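Local atomic coordinates of TSC1 N-terminal domain (Chaetomium thermophilum, PDB entry 7A0M), a protein that probably serves as the lipid-binding N-terminal part of the TSC complex subunit TSC1, linking lysosomal phosphoinositides to mTORC1 regulation. Residues Pro260-Tyr274 with Tyr326-Phe338. Sequence-based numbering, arbitrary orientation.
Sequences PGDIVPYLPTLFNIY and YFTILYGLYPINF
CG lies anti to the backbone N in both Y274 and F338 (chi1 164° and -169°), a setting in which the two rings meet edge-to-face. The F338 edge points at the Y274 face, centroids 5.1 Å apart, and CZ of F338 stands over the ring centre. Y274 is a knob among Y326, F327, L330 and F338, and its hydroxyl hydrogen-bonds S369. F271 extends the aromatic cluster, nearly parallel to F338 but slid aside; F271 CE1 lies 3.6 Å from F338 CD1. An alanine in place of Y274 is likely to leave the F338 edge without its face, open a gap beside F327 and deprive S369 of its mate.

Two tyrosine hydroxyls reach across to backbone carbonyls, one beside the cluster and one at the far end of the contact. Y326 OH donates to L270 O (2.8 Å), coming in bent (C=O...O 108°) and tilted from the carbonyl plane, opposite Y274 N. Y334 OH donates to P260 O, also at 2.8 Å, while L267 CD1 makes a CH-pi contact over the Y334 ring. Helix 267-274 and the loop before it thus pack on helices 326-333 and 335-338 through a buried apolar interface, where two bonds grip L270 O and Y334 supplies P260 O with a donor.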
loop_
_atom_site.group_PDB
_atom_site.type_symbol
_atom_site.label_atom_id
_atom_site.label_comp_id
_atom_site.label_asym_id
_atom_site.label_seq_id
_atom_site.Cartn_x
_atom_site.Cartn_y
_atom_site.Cartn_z
ATOM N N PRO B 260 -16.699 15.584 2.787
ATOM C CA PRO B 260 -16.046 14.483 3.510
ATOM C C PRO B 260 -15.987 14.686 5.015
ATOM O O PRO B 260 -15.971 13.699 5.759
ATOM C CB PRO B 260 -14.642 14.451 2.894
ATOM C CG PRO B 260 -14.402 15.863 2.495
ATOM C CD PRO B 260 -15.727 16.408 2.046
ATOM N N GLY B 261 -15.953 15.931 5.487
ATOM C CA GLY B 261 -15.895 16.195 6.913
ATOM C C GLY B 261 -17.211 16.095 7.649
ATOM O O GLY B 261 -17.227 16.206 8.879
ATOM N N ASP B 262 -18.314 15.892 6.931
ATOM C CA ASP B 262 -19.639 15.841 7.530
ATOM C C ASP B 262 -20.205 14.429 7.625
ATOM O O ASP B 262 -21.329 14.261 8.106
ATOM C CB ASP B 262 -20.602 16.725 6.736
ATOM C CG ASP B 262 -20.111 18.153 6.605
ATOM O OD1 ASP B 262 -19.753 18.758 7.637
ATOM O OD2 ASP B 262 -20.081 18.668 5.468
ATOM N N ILE B 263 -19.463 13.414 7.181
ATOM C CA ILE B 263 -19.970 12.046 7.133
ATOM C C ILE B 263 -19.572 11.238 8.365
ATOM O O ILE B 263 -19.820 10.029 8.409
ATOM C CB ILE B 263 -19.517 11.332 5.850
ATOM C CG1 ILE B 263 -18.005 11.101 5.870
ATOM C CG2 ILE B 263 -19.918 12.138 4.623
ATOM C CD1 ILE B 263 -17.492 10.338 4.666
ATOM N N VAL B 264 -18.943 11.872 9.359
ATOM C CA VAL B 264 -18.549 11.155 10.575
ATOM C C VAL B 264 -19.729 10.439 11.236
ATOM O O VAL B 264 -19.586 9.260 11.586
ATOM C CB VAL B 264 -17.809 12.096 11.533
ATOM C CG1 VAL B 264 -17.598 11.426 12.884
ATOM C CG2 VAL B 264 -16.477 12.515 10.937
ATOM N N PRO B 265 -20.893 11.069 11.439
ATOM C CA PRO B 265 -22.021 10.324 12.026
ATOM C C PRO B 265 -22.498 9.164 11.170
ATOM O O PRO B 265 -23.183 8.271 11.688
ATOM C CB PRO B 265 -23.115 11.391 12.175
ATOM C CG PRO B 265 -22.385 12.685 12.195
ATOM C CD PRO B 265 -21.227 12.496 11.268
ATOM N N TYR B 266 -22.163 9.143 9.882
ATOM C CA TYR B 266 -22.606 8.092 8.977
ATOM C C TYR B 266 -21.599 6.958 8.833
ATOM O O TYR B 266 -21.914 5.956 8.183
ATOM C CB TYR B 266 -22.900 8.683 7.593
ATOM C CG TYR B 266 -24.027 9.693 7.586
ATOM C CD1 TYR B 266 -25.350 9.288 7.472
ATOM C CD2 TYR B 266 -23.766 11.053 7.698
ATOM C CE1 TYR B 266 -26.384 10.211 7.468
ATOM C CE2 TYR B 266 -24.791 11.982 7.695
ATOM C CZ TYR B 266 -26.098 11.556 7.579
ATOM O OH TYR B 266 -27.120 12.477 7.575
ATOM N N LEU B 267 -20.404 7.092 9.413
ATOM C CA LEU B 267 -19.360 6.083 9.231
ATOM C C LEU B 267 -19.792 4.672 9.618
ATOM O O LEU B 267 -19.516 3.739 8.845
ATOM C CB LEU B 267 -18.098 6.510 9.990
ATOM C CG LEU B 267 -17.311 7.655 9.353
ATOM C CD1 LEU B 267 -16.050 7.942 10.147
ATOM C CD2 LEU B 267 -16.971 7.331 7.906
ATOM N N PRO B 268 -20.438 4.428 10.769
ATOM C CA PRO B 268 -20.913 3.058 11.038
ATOM C C PRO B 268 -21.835 2.529 9.954
ATOM O O PRO B 268 -21.766 1.343 9.605
ATOM C CB PRO B 268 -21.631 3.194 12.387
ATOM C CG PRO B 268 -20.986 4.363 13.032
ATOM C CD PRO B 268 -20.695 5.320 11.915
ATOM N N THR B 269 -22.701 3.384 9.409
ATOM C CA THR B 269 -23.556 2.977 8.300
ATOM C C THR B 269 -22.734 2.710 7.044
ATOM O O THR B 269 -22.938 1.703 6.357
ATOM C CB THR B 269 -24.609 4.052 8.034
ATOM O OG1 THR B 269 -25.365 4.290 9.229
ATOM C CG2 THR B 269 -25.538 3.627 6.918
ATOM N N LEU B 270 -21.796 3.608 6.730
ATOM C CA LEU B 270 -20.966 3.440 5.542
ATOM C C LEU B 270 -20.115 2.178 5.627
ATOM O O LEU B 270 -19.937 1.472 4.627
ATOM C CB LEU B 270 -20.083 4.672 5.348
ATOM C CG LEU B 270 -20.827 5.988 5.108
ATOM C CD1 LEU B 270 -19.871 7.169 5.167
ATOM C CD2 LEU B 270 -21.553 5.953 3.771
ATOM N N PHE B 271 -19.578 1.878 6.812
ATOM C CA PHE B 271 -18.776 0.669 6.976
ATOM C C PHE B 271 -19.629 -0.588 6.843
ATOM O O PHE B 271 -19.195 -1.578 6.244
ATOM C CB PHE B 271 -18.061 0.691 8.327
ATOM C CG PHE B 271 -17.047 1.790 8.462
ATOM C CD1 PHE B 271 -16.452 2.347 7.341
ATOM C CD2 PHE B 271 -16.683 2.263 9.711
ATOM C CE1 PHE B 271 -15.515 3.359 7.465
ATOM C CE2 PHE B 271 -15.748 3.273 9.842
ATOM C CZ PHE B 271 -15.163 3.822 8.717
ATOM N N ASN B 272 -20.841 -0.570 7.403
ATOM C CA ASN B 272 -21.731 -1.721 7.282
ATOM C C ASN B 272 -22.158 -1.954 5.840
ATOM O O ASN B 272 -22.343 -3.105 5.429
ATOM C CB ASN B 272 -22.956 -1.538 8.178
ATOM C CG ASN B 272 -22.632 -1.701 9.651
ATOM O OD1 ASN B 272 -21.635 -2.326 10.015
ATOM N ND2 ASN B 272 -23.477 -1.139 10.508
ATOM N N ILE B 273 -22.331 -0.881 5.064
ATOM C CA ILE B 273 -22.661 -1.033 3.650
ATOM C C ILE B 273 -21.537 -1.749 2.915
ATOM O O ILE B 273 -21.783 -2.635 2.087
ATOM C CB ILE B 273 -22.969 0.339 3.020
ATOM C CG1 ILE B 273 -24.296 0.884 3.553
ATOM C CG2 ILE B 273 -23.002 0.241 1.499
ATOM C CD1 ILE B 273 -24.606 2.290 3.090
ATOM N N TYR B 274 -20.285 -1.385 3.209
ATOM C CA TYR B 274 -19.152 -2.069 2.593
ATOM C C TYR B 274 -19.154 -3.556 2.925
ATOM O O TYR B 274 -18.911 -4.395 2.050
ATOM C CB TYR B 274 -17.839 -1.424 3.039
ATOM C CG TYR B 274 -16.625 -2.287 2.777
ATOM C CD1 TYR B 274 -16.042 -2.333 1.519
ATOM C CD2 TYR B 274 -16.061 -3.054 3.790
ATOM C CE1 TYR B 274 -14.935 -3.122 1.275
ATOM C CE2 TYR B 274 -14.954 -3.846 3.553
ATOM C CZ TYR B 274 -14.396 -3.875 2.296
ATOM O OH TYR B 274 -13.291 -4.661 2.057
ATOM N N TYR B 326 -15.429 1.979 -3.882
ATOM C CA TYR B 326 -15.972 2.333 -2.573
ATOM C C TYR B 326 -14.938 2.119 -1.475
ATOM O O TYR B 326 -14.835 2.929 -0.546
ATOM C CB TYR B 326 -17.238 1.523 -2.297
ATOM C CG TYR B 326 -17.984 1.944 -1.052
ATOM C CD1 TYR B 326 -18.228 3.284 -0.786
ATOM C CD2 TYR B 326 -18.457 0.999 -0.151
ATOM C CE1 TYR B 326 -18.916 3.673 0.349
ATOM C CE2 TYR B 326 -19.147 1.379 0.986
ATOM C CZ TYR B 326 -19.373 2.717 1.230
ATOM O OH TYR B 326 -20.058 3.099 2.361
ATOM N N PHE B 327 -14.169 1.029 -1.559
ATOM C CA PHE B 327 -13.057 0.833 -0.633
ATOM C C PHE B 327 -12.069 1.988 -0.718
ATOM O O PHE B 327 -11.589 2.483 0.309
ATOM C CB PHE B 327 -12.359 -0.498 -0.931
ATOM C CG PHE B 327 -11.251 -0.842 0.033
ATOM C CD1 PHE B 327 -9.982 -0.297 -0.113
ATOM C CD2 PHE B 327 -11.474 -1.727 1.075
ATOM C CE1 PHE B 327 -8.966 -0.616 0.769
ATOM C CE2 PHE B 327 -10.460 -2.051 1.959
ATOM C CZ PHE B 327 -9.206 -1.496 1.806
ATOM N N THR B 328 -11.753 2.428 -1.939
ATOM C CA THR B 328 -10.774 3.493 -2.123
ATOM C C THR B 328 -11.232 4.793 -1.472
ATOM O O THR B 328 -10.444 5.473 -0.804
ATOM C CB THR B 328 -10.510 3.703 -3.614
ATOM O OG1 THR B 328 -9.817 2.565 -4.141
ATOM C CG2 THR B 328 -9.673 4.953 -3.845
ATOM N N ILE B 329 -12.507 5.149 -1.641
ATOM C CA ILE B 329 -12.976 6.425 -1.111
ATOM C C ILE B 329 -13.112 6.363 0.407
ATOM O O ILE B 329 -12.861 7.359 1.097
ATOM C CB ILE B 329 -14.293 6.846 -1.798
ATOM C CG1 ILE B 329 -14.579 8.328 -1.546
ATOM C CG2 ILE B 329 -15.465 5.989 -1.338
ATOM C CD1 ILE B 329 -13.509 9.251 -2.090
ATOM N N LEU B 330 -13.497 5.209 0.958
ATOM C CA LEU B 330 -13.555 5.067 2.410
ATOM C C LEU B 330 -12.157 5.088 3.014
ATOM O O LEU B 330 -11.913 5.764 4.021
ATOM C CB LEU B 330 -14.282 3.775 2.787
ATOM C CG LEU B 330 -15.777 3.672 2.489
ATOM C CD1 LEU B 330 -16.289 2.291 2.869
ATOM C CD2 LEU B 330 -16.550 4.755 3.226
ATOM N N TYR B 331 -11.226 4.349 2.408
ATOM C CA TYR B 331 -9.852 4.332 2.894
ATOM C C TYR B 331 -9.165 5.674 2.677
ATOM O O TYR B 331 -8.293 6.057 3.466
ATOM C CB TYR B 331 -9.077 3.210 2.203
ATOM C CG TYR B 331 -7.614 3.133 2.572
ATOM C CD1 TYR B 331 -7.211 2.590 3.784
ATOM C CD2 TYR B 331 -6.635 3.591 1.701
ATOM C CE1 TYR B 331 -5.873 2.512 4.123
ATOM C CE2 TYR B 331 -5.295 3.519 2.030
ATOM C CZ TYR B 331 -4.921 2.979 3.243
ATOM O OH TYR B 331 -3.587 2.905 3.572
ATOM N N GLY B 332 -9.536 6.398 1.619
ATOM C CA GLY B 332 -8.928 7.694 1.373
ATOM C C GLY B 332 -9.365 8.763 2.353
ATOM O O GLY B 332 -8.584 9.663 2.680
ATOM N N LEU B 333 -10.605 8.685 2.836
ATOM C CA LEU B 333 -11.160 9.718 3.704
ATOM C C LEU B 333 -10.940 9.419 5.185
ATOM O O LEU B 333 -10.528 10.303 5.941
ATOM C CB LEU B 333 -12.653 9.899 3.415
ATOM C CG LEU B 333 -12.979 10.418 2.013
ATOM C CD1 LEU B 333 -14.475 10.641 1.841
ATOM C CD2 LEU B 333 -12.205 11.694 1.732
ATOM N N TYR B 334 -11.221 8.190 5.617
ATOM C CA TYR B 334 -11.090 7.800 7.022
ATOM C C TYR B 334 -10.402 6.444 7.106
ATOM O O TYR B 334 -11.020 5.432 7.456
ATOM C CB TYR B 334 -12.457 7.775 7.711
ATOM C CG TYR B 334 -13.091 9.140 7.839
ATOM C CD1 TYR B 334 -13.905 9.648 6.834
ATOM C CD2 TYR B 334 -12.870 9.926 8.963
ATOM C CE1 TYR B 334 -14.482 10.897 6.946
ATOM C CE2 TYR B 334 -13.443 11.177 9.083
ATOM C CZ TYR B 334 -14.249 11.657 8.072
ATOM O OH TYR B 334 -14.822 12.903 8.188
ATOM N N PRO B 335 -9.105 6.391 6.786
ATOM C CA PRO B 335 -8.406 5.092 6.797
ATOM C C PRO B 335 -8.311 4.457 8.172
ATOM O O PRO B 335 -8.544 3.250 8.306
ATOM C CB PRO B 335 -7.018 5.446 6.245
ATOM C CG PRO B 335 -6.847 6.890 6.580
ATOM C CD PRO B 335 -8.207 7.499 6.422
ATOM N N ILE B 336 -7.970 5.235 9.201
ATOM C CA ILE B 336 -7.761 4.664 10.529
ATOM C C ILE B 336 -9.063 4.087 11.074
ATOM O O ILE B 336 -9.076 3.003 11.672
ATOM C CB ILE B 336 -7.163 5.719 11.476
ATOM C CG1 ILE B 336 -5.857 6.266 10.896
ATOM C CG2 ILE B 336 -6.923 5.125 12.855
ATOM C CD1 ILE B 336 -5.244 7.379 11.714
ATOM N N ASN B 337 -10.175 4.797 10.878
ATOM C CA ASN B 337 -11.468 4.263 11.292
ATOM C C ASN B 337 -11.898 3.089 10.420
ATOM O O ASN B 337 -12.554 2.163 10.911
ATOM C CB ASN B 337 -12.528 5.363 11.267
ATOM C CG ASN B 337 -12.413 6.308 12.446
ATOM O OD1 ASN B 337 -13.079 6.130 13.465
ATOM N ND2 ASN B 337 -11.562 7.318 12.314
ATOM N N PHE B 338 -11.546 3.108 9.131
ATOM C CA PHE B 338 -11.959 2.031 8.235
ATOM C C PHE B 338 -11.254 0.725 8.582
ATOM O O PHE B 338 -11.896 -0.325 8.705
ATOM C CB PHE B 338 -11.681 2.419 6.782
ATOM C CG PHE B 338 -12.297 1.487 5.775
ATOM C CD1 PHE B 338 -13.417 0.734 6.096
ATOM C CD2 PHE B 338 -11.748 1.355 4.511
ATOM C CE1 PHE B 338 -13.981 -0.125 5.171
ATOM C CE2 PHE B 338 -12.306 0.496 3.583
ATOM C CZ PHE B 338 -13.423 -0.245 3.912
#